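Peptidase S9 prolyl oligopeptidase catalytic domain-containing protein (Pyrococcus horikoshii, PDB 4HXF) is a hexameric serine peptidase of the prolyl oligopeptidase family that probably releases N-acylated amino acids from the ends of peptides. Local coordinates at residues A[458-464]-A[482-488]. Residues are numbered along the deposited sequence; the frame is centred on the assembly and turned at random.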
loop_
_atom_site.group_PDB
_atom_site.type_symbol
_atom_site.label_atom_id
_atom_site.label_comp_id
_atom_site.label_asym_id
_atom_site.label_seq_id
_atom_site.Cartn_x
_atom_site.Cartn_y
_atom_site.Cartn_z
ATOM N N GLU A 458 6.456 30.535 52.344
ATOM C CA GLU A 458 6.466 31.448 51.264
ATOM C C GLU A 458 6.477 30.771 49.882
ATOM O O GLU A 458 6.409 31.440 48.864
ATOM C CB GLU A 458 7.659 32.436 51.389
ATOM C CG GLU A 458 7.443 33.373 52.591
ATOM C CD GLU A 458 6.064 34.127 52.579
ATOM O OE1 GLU A 458 5.593 34.699 51.488
ATOM O OE2 GLU A 458 5.396 34.086 53.679
ATOM N N ARG A 459 6.545 29.430 49.830
ATOM C CA ARG A 459 6.499 28.737 48.529
ATOM C C ARG A 459 5.566 27.528 48.633
ATOM O O ARG A 459 5.991 26.366 48.499
ATOM C CB ARG A 459 7.898 28.297 48.094
ATOM C CG ARG A 459 8.859 29.474 47.718
ATOM C CD ARG A 459 10.182 28.889 47.217
ATOM N NE ARG A 459 10.907 28.306 48.337
ATOM C CZ ARG A 459 11.855 27.393 48.244
ATOM N NH1 ARG A 459 12.274 26.944 47.079
ATOM N NH2 ARG A 459 12.420 26.963 49.345
ATOM N N ILE A 460 4.268 27.829 48.777
ATOM C CA ILE A 460 3.203 26.815 48.784
ATOM C C ILE A 460 2.403 26.910 47.495
ATOM O O ILE A 460 1.932 27.997 47.163
ATOM C CB ILE A 460 2.255 26.992 49.949
ATOM C CG1 ILE A 460 3.074 27.024 51.280
ATOM C CG2 ILE A 460 1.227 25.797 49.972
ATOM C CD1 ILE A 460 2.168 27.300 52.522
ATOM N N GLY A 461 2.281 25.800 46.785
ATOM C CA GLY A 461 1.461 25.734 45.583
ATOM C C GLY A 461 0.331 24.757 45.815
ATOM O O GLY A 461 0.291 24.040 46.854
ATOM N N ILE A 462 -0.597 24.687 44.889
ATOM C CA ILE A 462 -1.757 23.851 44.979
ATOM C C ILE A 462 -2.143 23.316 43.634
ATOM O O ILE A 462 -1.932 23.947 42.570
ATOM C CB ILE A 462 -2.939 24.600 45.621
ATOM C CG1 ILE A 462 -4.099 23.669 45.916
ATOM C CG2 ILE A 462 -3.302 25.899 44.820
ATOM C CD1 ILE A 462 -5.151 24.309 46.865
ATOM N N THR A 463 -2.530 22.055 43.600
ATOM C CA THR A 463 -2.954 21.406 42.361
ATOM C C THR A 463 -4.073 20.377 42.597
ATOM O O THR A 463 -4.175 19.836 43.695
ATOM C CB THR A 463 -1.757 20.708 41.666
ATOM O OG1 THR A 463 -2.110 20.200 40.371
ATOM C CG2 THR A 463 -1.124 19.534 42.541
ATOM N N GLY A 464 -4.853 20.106 41.577
ATOM C CA GLY A 464 -5.800 19.047 41.566
ATOM C C GLY A 464 -6.455 18.858 40.272
ATOM O O GLY A 464 -6.356 19.728 39.374
ATOM N N PHE A 482 -1.185 30.910 48.243
ATOM C CA PHE A 482 -0.534 30.101 47.225
ATOM C C PHE A 482 0.235 30.896 46.195
ATOM O O PHE A 482 -0.176 31.986 45.788
ATOM C CB PHE A 482 -1.557 29.214 46.531
ATOM C CG PHE A 482 -2.348 28.382 47.482
ATOM C CD1 PHE A 482 -3.575 28.791 47.951
ATOM C CD2 PHE A 482 -1.816 27.228 47.991
ATOM C CE1 PHE A 482 -4.294 28.107 48.871
ATOM C CE2 PHE A 482 -2.533 26.547 48.954
ATOM C CZ PHE A 482 -3.746 26.953 49.405
ATOM N N LYS A 483 1.400 30.358 45.827
ATOM C CA LYS A 483 2.341 31.062 44.927
ATOM C C LYS A 483 2.171 30.622 43.445
ATOM O O LYS A 483 2.675 31.266 42.551
ATOM C CB LYS A 483 3.729 30.824 45.392
ATOM C CG LYS A 483 4.010 31.551 46.719
ATOM C CD LYS A 483 3.693 33.052 46.689
ATOM C CE LYS A 483 4.266 33.743 47.945
ATOM N NZ LYS A 483 3.547 33.220 49.168
ATOM N N ALA A 484 1.535 29.485 43.236
ATOM C CA ALA A 484 1.317 28.833 41.934
ATOM C C ALA A 484 0.231 27.832 42.048
ATOM O O ALA A 484 0.066 27.208 43.077
ATOM C CB ALA A 484 2.613 28.124 41.486
ATOM N N GLY A 485 -0.442 27.577 40.948
ATOM C CA GLY A 485 -1.449 26.571 40.823
ATOM C C GLY A 485 -1.389 25.792 39.540
ATOM O O GLY A 485 -0.963 26.354 38.478
ATOM N N ILE A 486 -1.763 24.518 39.595
ATOM C CA ILE A 486 -1.999 23.683 38.392
ATOM C C ILE A 486 -3.369 23.126 38.526
ATOM O O ILE A 486 -3.618 22.252 39.387
ATOM C CB ILE A 486 -0.924 22.599 38.143
ATOM C CG1 ILE A 486 0.501 23.226 38.069
ATOM C CG2 ILE A 486 -1.324 21.824 36.864
ATOM C CD1 ILE A 486 1.568 22.197 37.671
ATOM N N SER A 487 -4.293 23.607 37.700
ATOM C CA SER A 487 -5.701 23.146 37.753
ATOM C C SER A 487 -5.995 22.318 36.521
ATOM O O SER A 487 -5.810 22.787 35.400
ATOM C CB SER A 487 -6.593 24.376 37.749
ATOM O OG SER A 487 -7.964 24.085 37.443
ATOM N N GLU A 488 -6.503 21.121 36.698
ATOM C CA GLU A 488 -6.681 20.180 35.557
ATOM C C GLU A 488 -8.111 19.696 35.495
ATOM O O GLU A 488 -8.728 19.323 36.482
ATOM C CB GLU A 488 -5.782 18.978 35.692
ATOM C CG GLU A 488 -4.399 19.270 36.160
ATOM C CD GLU A 488 -3.478 18.099 35.965
ATOM O OE1 GLU A 488 -3.663 17.413 34.914
ATOM O OE2 GLU A 488 -2.641 17.829 36.903
HETATM O O HOH W 1 3.216 30.396 49.855
HETATM O O HOH W 2 -3.089 17.713 39.622
#
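Thr463 and Ile486 run alongside each other from neighbouring strands, on the same face of the sheet, and the Thr463 hydroxyl donates a hydrogen bond to the backbone carbonyl of Ile486, OG1 to O 2.7 Å, from a position tilted 25° out of the carbonyl plane. OG1 is anti to the backbone N (chi1 -173°), which swings it across to that oxygen. The same Ile486 O also takes a weak bond from Gly464 N. Between the strands, Ile462 N reaches Ala484 O at 3.2 Å and Ile462 O receives Ile486 N at 3.0 Å; Glu488 N then closes on Gly464 O. On the other face of the sheet, Ile462 sets CG2 over one face of the Phe482 ring, offset toward the rim, a CH-pi contact 4.0 Å from the centroid, and its CD1 comes up to CZ. Ile460 CG2 approaches the same ring obliquely, at CD2.

At the start of the pair, Lys483 N holds Ile460 O at 2.8 Å, nearly straight at 166°. Its side chain, bent at chi2 and chi4, passes over Glu458 O to a long salt bridge, NZ to Glu458 OE1 3.4 Å. NZ also donates to a water that accepts from Ile460 N. Replacing Lys483 with an alanine would probably leave the Glu458 carboxylate without this mate and that water less firmly held.

The two segments belong to the parallel strands 460-465 and 484-488 of a beta-alpha-beta crossover in the alpha/beta-hydrolase sheet, and Gly464 opens a GxSxG sequence that is probably the nucleophile elbow. A water donates to both Thr463 OG1 and Glu488 OE2, joining the two side chains, while Glu488 OE1 pairs with Arg592. The connecting helix 467-478 packs Ala475 and Leu476 on Ile462 and Phe482; helix 586-605 lies against Thr463 and Ile486 from the opposite face.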